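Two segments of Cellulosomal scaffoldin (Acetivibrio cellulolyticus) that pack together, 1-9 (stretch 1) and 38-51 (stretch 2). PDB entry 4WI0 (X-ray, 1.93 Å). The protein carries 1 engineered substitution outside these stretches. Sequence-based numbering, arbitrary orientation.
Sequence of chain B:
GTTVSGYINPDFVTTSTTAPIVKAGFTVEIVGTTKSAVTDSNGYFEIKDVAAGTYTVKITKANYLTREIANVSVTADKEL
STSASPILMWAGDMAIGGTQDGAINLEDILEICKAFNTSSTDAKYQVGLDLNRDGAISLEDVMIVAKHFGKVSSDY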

ATOM      1  N   GLY B   1      -5.882 -19.032 -39.494  1.00 43.08           N
ATOM      2  CA  GLY B   1      -5.556 -17.677 -40.021  1.00 41.15           C
ATOM      3  C   GLY B   1      -4.269 -17.107 -39.450  1.00 39.84           C
ATOM      4  O   GLY B   1      -3.176 -17.460 -39.889  1.00 40.90           O
ATOM      5  N   THR B   2      -4.403 -16.236 -38.454  1.00 36.69           N
ATOM      6  CA  THR B   2      -3.271 -15.484 -37.920  1.00 34.90           C
ATOM      7  C   THR B   2      -3.083 -15.724 -36.424  1.00 32.04           C
ATOM      8  O   THR B   2      -3.961 -16.262 -35.752  1.00 31.16           O
ATOM      9  CB  THR B   2      -3.448 -13.964 -38.153  1.00 34.65           C
ATOM     10  OG1 THR B   2      -4.462 -13.448 -37.282  1.00 33.94           O
ATOM     11  CG2 THR B   2      -3.831 -13.672 -39.606  1.00 34.94           C
ATOM     12  N   THR B   3      -1.924 -15.314 -35.916  1.00 29.84           N
ATOM     13  CA  THR B   3      -1.636 -15.359 -34.491  1.00 27.94           C
ATOM     14  C   THR B   3      -1.630 -13.946 -33.915  1.00 26.01           C
ATOM     15  O   THR B   3      -0.888 -13.081 -34.387  1.00 26.14           O
ATOM     16  CB  THR B   3      -0.265 -16.006 -34.216  1.00 28.81           C
ATOM     17  OG1 THR B   3      -0.212 -17.298 -34.829  1.00 30.07           O
ATOM     18  CG2 THR B   3      -0.024 -16.151 -32.720  1.00 28.39           C
ATOM     19  N   VAL B   4      -2.457 -13.718 -32.896  1.00 24.06           N
ATOM     20  CA  VAL B   4      -2.433 -12.476 -32.129  1.00 22.41           C
ATOM     21  C   VAL B   4      -1.695 -12.759 -30.808  1.00 21.90           C
ATOM     22  O   VAL B   4      -2.086 -13.653 -30.062  1.00 22.56           O
ATOM     23  CB  VAL B   4      -3.865 -11.948 -31.876  1.00 21.60           C
ATOM     24  CG1 VAL B   4      -3.841 -10.629 -31.121  1.00 20.74           C
ATOM     25  CG2 VAL B   4      -4.607 -11.770 -33.190  1.00 21.95           C
ATOM     26  N   SER B   5      -0.622 -12.014 -30.544  1.00 21.03           N
ATOM     27  CA  SER B   5       0.185 -12.193 -29.331  1.00 20.61           C
ATOM     28  C   SER B   5       0.492 -10.869 -28.607  1.00 19.40           C
ATOM     29  O   SER B   5       0.218  -9.781 -29.115  1.00 19.46           O
ATOM     30  CB  SER B   5       1.495 -12.903 -29.695  1.00 21.54           C
ATOM     31  OG  SER B   5       2.242 -12.131 -30.621  1.00 21.79           O
ATOM     32  N   GLY B   6       1.074 -10.965 -27.417  1.00 19.44           N
ATOM     33  CA  GLY B   6       1.493  -9.781 -26.671  1.00 18.74           C
ATOM     34  C   GLY B   6       1.830 -10.038 -25.214  1.00 18.56           C
ATOM     35  O   GLY B   6       1.913 -11.188 -24.777  1.00 19.13           O
ATOM     36  N   TYR B   7       2.020  -8.949 -24.474  1.00 18.05           N
ATOM     37  CA  TYR B   7       2.400  -8.998 -23.064  1.00 18.52           C
ATOM     38  C   TYR B   7       1.465  -8.159 -22.194  1.00 17.66           C
ATOM     39  O   TYR B   7       1.152  -7.026 -22.538  1.00 17.42           O
ATOM     40  CB  TYR B   7       3.835  -8.492 -22.901  1.00 19.21           C
ATOM     41  CG  TYR B   7       4.855  -9.459 -23.426  1.00 20.37           C
ATOM     42  CD1 TYR B   7       5.206  -9.470 -24.774  1.00 21.01           C
ATOM     43  CD2 TYR B   7       5.458 -10.390 -22.583  1.00 21.27           C
ATOM     44  CE1 TYR B   7       6.143 -10.370 -25.262  1.00 22.30           C
ATOM     45  CE2 TYR B   7       6.392 -11.292 -23.066  1.00 22.50           C
ATOM     46  CZ  TYR B   7       6.730 -11.275 -24.404  1.00 23.21           C
ATOM     47  OH  TYR B   7       7.658 -12.176 -24.887  1.00 24.78           O
ATOM     48  N   ILE B   8       1.017  -8.743 -21.085  1.00 17.98           N
ATOM     49  CA  ILE B   8       0.235  -8.049 -20.062  1.00 17.52           C
ATOM     50  C   ILE B   8       1.101  -7.983 -18.794  1.00 18.45           C
ATOM     51  O   ILE B   8       1.718  -8.981 -18.427  1.00 18.85           O
ATOM     52  CB  ILE B   8      -1.078  -8.811 -19.711  1.00 17.22           C
ATOM     53  CG1 ILE B   8      -1.871  -9.245 -20.961  1.00 17.15           C
ATOM     54  CG2 ILE B   8      -1.943  -7.991 -18.764  1.00 16.53           C
ATOM     55  CD1 ILE B   8      -2.500  -8.131 -21.765  1.00 16.64           C
ATOM     56  N   ASN B   9       1.148  -6.815 -18.145  1.00 18.39           N
ATOM     57  CA  ASN B   9       1.810  -6.627 -16.849  1.00 18.73           C
ATOM     58  C   ASN B   9       0.854  -5.907 -15.887  1.00 18.60           C
ATOM     59  O   ASN B   9       0.112  -5.028 -16.310  1.00 17.43           O
ATOM     60  CB  ASN B   9       3.037  -5.713 -16.997  1.00 19.33           C
ATOM     61  CG  ASN B   9       4.320  -6.430 -17.407  1.00 20.17           C
ATOM     62  OD1 ASN B   9       5.377  -5.804 -17.377  1.00 21.77           O
ATOM     63  ND2 ASN B   9       4.255  -7.698 -17.811  1.00 20.42           N
ATOM     64  N   VAL B  38      -4.556 -17.354 -21.815  1.00 21.72           N
ATOM     65  CA  VAL B  38      -4.142 -16.897 -20.494  1.00 20.75           C
ATOM     66  C   VAL B  38      -2.645 -16.613 -20.517  1.00 20.28           C
ATOM     67  O   VAL B  38      -1.872 -17.387 -21.107  1.00 20.37           O
ATOM     68  CB  VAL B  38      -4.473 -17.949 -19.430  1.00 21.77           C
ATOM     69  CG1 VAL B  38      -4.101 -17.445 -18.051  1.00 21.36           C
ATOM     70  CG2 VAL B  38      -5.960 -18.295 -19.486  1.00 22.29           C
ATOM     71  N   THR B  39      -2.233 -15.515 -19.888  1.00 18.87           N
ATOM     72  CA  THR B  39      -0.824 -15.140 -19.893  1.00 19.04           C
ATOM     73  C   THR B  39       0.000 -16.124 -19.049  1.00 19.99           C
ATOM     74  O   THR B  39      -0.489 -16.630 -18.041  1.00 19.80           O
ATOM     75  CB  THR B  39      -0.583 -13.707 -19.376  1.00 18.01           C
ATOM     76  OG1 THR B  39      -1.120 -13.563 -18.055  1.00 17.64           O
ATOM     77  CG2 THR B  39      -1.206 -12.671 -20.312  1.00 17.41           C
ATOM     78  N   ASP B  40       1.237 -16.382 -19.480  1.00 20.79           N
ATOM     79  CA  ASP B  40       2.189 -17.189 -18.704  1.00 22.18           C
ATOM     80  C   ASP B  40       2.897 -16.335 -17.650  1.00 22.13           C
ATOM     81  O   ASP B  40       2.517 -15.182 -17.425  1.00 20.45           O
ATOM     82  CB  ASP B  40       3.202 -17.889 -19.634  1.00 23.47           C
ATOM     83  CG  ASP B  40       4.040 -16.915 -20.461  1.00 23.17           C
ATOM     84  OD1 ASP B  40       4.250 -15.745 -20.059  1.00 22.09           O
ATOM     85  OD2 ASP B  40       4.495 -17.337 -21.540  1.00 24.18           O
ATOM     86  N   SER B  41       3.928 -16.891 -17.006  1.00 23.96           N
ATOM     87  CA  SER B  41       4.632 -16.184 -15.937  1.00 24.46           C
ATOM     88  C   SER B  41       5.454 -14.990 -16.434  1.00 24.65           C
ATOM     89  O   SER B  41       5.877 -14.157 -15.635  1.00 25.27           O
ATOM     90  CB  SER B  41       5.520 -17.145 -15.154  1.00 26.38           C
ATOM     91  OG  SER B  41       6.549 -17.675 -15.977  1.00 28.01           O
ATOM     92  N   ASN B  42       5.683 -14.909 -17.743  1.00 24.82           N
ATOM     93  CA  ASN B  42       6.313 -13.741 -18.346  1.00 24.65           C
ATOM     94  C   ASN B  42       5.281 -12.711 -18.809  1.00 22.47           C
ATOM     95  O   ASN B  42       5.653 -11.707 -19.402  1.00 22.45           O
ATOM     96  CB  ASN B  42       7.182 -14.146 -19.548  1.00 26.65           C
ATOM     97  CG  ASN B  42       8.215 -15.208 -19.210  1.00 29.23           C
ATOM     98  OD1 ASN B  42       8.547 -16.058 -20.046  1.00 31.42           O
ATOM     99  ND2 ASN B  42       8.742 -15.163 -17.997  1.00 30.80           N
ATOM    100  N   GLY B  43       3.998 -12.966 -18.550  1.00 20.95           N
ATOM    101  CA  GLY B  43       2.916 -12.096 -19.006  1.00 19.27           C
ATOM    102  C   GLY B  43       2.560 -12.268 -20.469  1.00 19.06           C
ATOM    103  O   GLY B  43       1.803 -11.470 -21.023  1.00 17.58           O
ATOM    104  N   TYR B  44       3.089 -13.316 -21.097  1.00 19.93           N
ATOM    105  CA  TYR B  44       2.924 -13.520 -22.534  1.00 20.25           C
ATOM    106  C   TYR B  44       1.679 -14.337 -22.877  1.00 20.15           C
ATOM    107  O   TYR B  44       1.414 -15.355 -22.255  1.00 20.30           O
ATOM    108  CB  TYR B  44       4.161 -14.219 -23.098  1.00 21.85           C
ATOM    109  CG  TYR B  44       4.078 -14.490 -24.574  1.00 22.36           C
ATOM    110  CD1 TYR B  44       4.187 -13.452 -25.496  1.00 22.09           C
ATOM    111  CD2 TYR B  44       3.892 -15.779 -25.048  1.00 23.44           C
ATOM    112  CE1 TYR B  44       4.106 -13.695 -26.856  1.00 22.98           C
ATOM    113  CE2 TYR B  44       3.815 -16.034 -26.407  1.00 24.37           C
ATOM    114  CZ  TYR B  44       3.923 -14.990 -27.306  1.00 23.73           C
ATOM    115  OH  TYR B  44       3.837 -15.252 -28.647  1.00 24.94           O
ATOM    116  N   PHE B  45       0.931 -13.897 -23.888  1.00 20.00           N
ATOM    117  CA  PHE B  45      -0.208 -14.665 -24.401  1.00 20.45           C
ATOM    118  C   PHE B  45      -0.110 -14.863 -25.909  1.00 21.19           C
ATOM    119  O   PHE B  45       0.499 -14.046 -26.616  1.00 20.97           O
ATOM    120  CB  PHE B  45      -1.536 -13.970 -24.088  1.00 19.58           C
ATOM    121  CG  PHE B  45      -1.725 -12.668 -24.811  1.00 18.78           C
ATOM    122  CD1 PHE B  45      -1.232 -11.487 -24.277  1.00 18.15           C
ATOM    123  CD2 PHE B  45      -2.405 -12.622 -26.020  1.00 19.00           C
ATOM    124  CE1 PHE B  45      -1.401 -10.284 -24.941  1.00 18.04           C
ATOM    125  CE2 PHE B  45      -2.583 -11.419 -26.686  1.00 18.35           C
ATOM    126  CZ  PHE B  45      -2.076 -10.251 -26.149  1.00 17.78           C
ATOM    127  N   GLU B  46      -0.762 -15.920 -26.389  1.00 21.88           N
ATOM    128  CA  GLU B  46      -0.770 -16.258 -27.805  1.00 23.48           C
ATOM    129  C   GLU B  46      -2.112 -16.874 -28.193  1.00 24.16           C
ATOM    130  O   GLU B  46      -2.514 -17.879 -27.627  1.00 25.36           O
ATOM    131  CB  GLU B  46       0.352 -17.251 -28.087  1.00 25.18           C
ATOM    132  CG  GLU B  46       0.921 -17.185 -29.479  1.00 25.94           C
ATOM    133  CD  GLU B  46       2.046 -18.174 -29.645  1.00 27.28           C
ATOM    134  OE1 GLU B  46       3.209 -17.777 -29.456  1.00 27.72           O
ATOM    135  OE2 GLU B  46       1.751 -19.350 -29.919  1.00 28.51           O
ATOM    136  N   ILE B  47      -2.801 -16.266 -29.151  1.00 24.65           N
ATOM    137  CA  ILE B  47      -4.060 -16.808 -29.654  1.00 26.05           C
ATOM    138  C   ILE B  47      -3.914 -17.119 -31.145  1.00 27.55           C
ATOM    139  O   ILE B  47      -3.654 -16.223 -31.949  1.00 28.63           O
ATOM    140  CB  ILE B  47      -5.233 -15.831 -29.440  1.00 25.54           C
ATOM    141  CG1 ILE B  47      -5.304 -15.385 -27.975  1.00 24.90           C
ATOM    142  CG2 ILE B  47      -6.542 -16.493 -29.863  1.00 26.57           C
ATOM    143  CD1 ILE B  47      -6.137 -14.139 -27.730  1.00 24.69           C
ATOM    144  N   LYS B  48      -4.106 -18.384 -31.503  1.00 28.41           N
ATOM    145  CA  LYS B  48      -3.881 -18.855 -32.862  1.00 30.34           C
ATOM    146  C   LYS B  48      -5.182 -18.934 -33.645  1.00 30.25           C
ATOM    147  O   LYS B  48      -6.261 -18.850 -33.068  1.00 29.57           O
ATOM    148  CB  LYS B  48      -3.238 -20.240 -32.826  1.00 32.84           C
ATOM    149  CG  LYS B  48      -1.897 -20.280 -32.106  1.00 34.62           C
ATOM    150  CD  LYS B  48      -1.391 -21.705 -31.955  1.00 37.89           C
ATOM    151  CE  LYS B  48      -0.022 -21.734 -31.297  1.00 40.20           C
ATOM    152  NZ  LYS B  48       0.465 -23.125 -31.079  1.00 43.85           N
ATOM    153  N   ASP B  49      -5.056 -19.104 -34.961  1.00 31.81           N
ATOM    154  CA  ASP B  49      -6.198 -19.309 -35.870  1.00 32.64           C
ATOM    155  C   ASP B  49      -7.228 -18.180 -35.831  1.00 30.83           C
ATOM    156  O   ASP B  49      -8.428 -18.419 -35.971  1.00 31.81           O
ATOM    157  CB  ASP B  49      -6.893 -20.653 -35.591  1.00 35.09           C
ATOM    158  CG  ASP B  49      -5.963 -21.850 -35.749  1.00 37.38           C
ATOM    159  OD1 ASP B  49      -5.007 -21.791 -36.553  1.00 38.32           O
ATOM    160  OD2 ASP B  49      -6.205 -22.869 -35.068  1.00 40.37           O
ATOM    161  N   VAL B  50      -6.760 -16.949 -35.648  1.00 29.09           N
ATOM    162  CA  VAL B  50      -7.663 -15.800 -35.606  1.00 27.83           C
ATOM    163  C   VAL B  50      -7.944 -15.347 -37.035  1.00 27.79           C
ATOM    164  O   VAL B  50      -7.019 -15.188 -37.838  1.00 28.21           O
ATOM    165  CB  VAL B  50      -7.083 -14.633 -34.787  1.00 26.19           C
ATOM    166  CG1 VAL B  50      -8.040 -13.449 -34.783  1.00 25.48           C
ATOM    167  CG2 VAL B  50      -6.787 -15.076 -33.363  1.00 26.55           C
ATOM    168  N   ALA B  51      -9.220 -15.144 -37.346  1.00 27.59           N
ATOM    169  CA  ALA B  51      -9.623 -14.662 -38.661  1.00 27.70           C
ATOM    170  C   ALA B  51      -9.303 -13.180 -38.786  1.00 26.83           C
ATOM    171  O   ALA B  51      -9.435 -12.419 -37.824  1.00 25.97           O
ATOM    172  CB  ALA B  51     -11.109 -14.902 -38.895  1.00 28.49           C
TER
HETATM  173  O   HOH W   1      -2.050 -18.753 -36.396  1.00 39.19           O
HETATM  174  O   HOH W   2       4.662 -12.257 -30.146  1.00 29.57           O

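The two stretches are joined chiefly through their backbones. Strand 2-9 runs antiparallel to strand 44-48, with an angle of 167° between their directions, and residues on alternating positions exchange paired hydrogen bonds. Val4 N donates to Ile47 O and Ile47 N returns a bond to Val4 O, each at 2.9 Å. One step along, Gly6 N reaches Phe45 O at 3.2 Å, while Phe45 N bonds to Gly6 O at 3.0 Å. The ladder closes with a short single bond from Ile8 N to Gly43 O, 2.8 Å. At the other end, Thr2 N donates to Val50 O and Val50 N to Thr2 O, both at 2.9 Å. Between this pair and the Val4-Ile47 pair the register shifts by one residue, a beta bulge, and the chain of the second stretch turns a corner at Asp49, whose phi is positive. The hydroxyl of Thr2 adds a third bond here, from OG1 to Val50 O at 3.1 Å, so this carbonyl accepts from both the backbone and the side chain of one residue.

In between the hydrogen-bonded pairs, CA-H...O contacts fill the ladder: Thr3 CA lies 3.4 Å from Ile47 O, and Tyr7 CA lies 3.3 Å from Gly43 O. Two waters extend the polar network. Water 1 hydrogen-bonds to Thr3 OG1 at 2.8 Å and weakly accepts from Asp49 N at 3.3 Å, while water 2 lies 2.5 Å from Ser5 OG and donates a weak bond to Tyr44 OH at 3.4 Å. Tyr44 OH in turn donates to Glu46 OE1 at 2.7 Å, which ties together two side chains on the same face of the sheet.

Gly43 is the last residue of a type I turn that begins at Asp40. Asp40 OD1 accepts from Asn42 N at 2.8 Å and from Tyr44 N at 2.9 Å, holding the loop as it enters the strand. Gly43 has a positive phi, which favours glycine, and a CB here would point toward stretch 1 and clash with Ile8 O.

On the face bearing Ser5, Tyr7, Tyr44 and Glu46, the two tyrosines meet obliquely, their ring planes at 51°. Tyr44 CD1 lies over one face of the Tyr7 ring, 3.5 Å from Tyr7 CZ, whereas Asn42 O approaches the ring edge, 3.4 Å from Tyr7 CD2. Ser5 CB also packs against Tyr44 OH at 3.5 Å.

The other face carries Val4, Phe45, Ile47 and Val50 and is largely buried. Phe45, with chi1 in p, folds its ring back across stretch 1, so that Gly6 N and Ser5 C lie over one ring face. Gly6 leaves the room this requires: a CB there would sit 3.0 Å from Phe45 CZ, a clash. Apolar contacts complete the packing, with Ile8 CD1 4.0 Å from Phe45 CE1, Val4 CG2 4.0 Å from Val50 CG2, and Ile8 CG1 3.5 Å from Thr39 CG2.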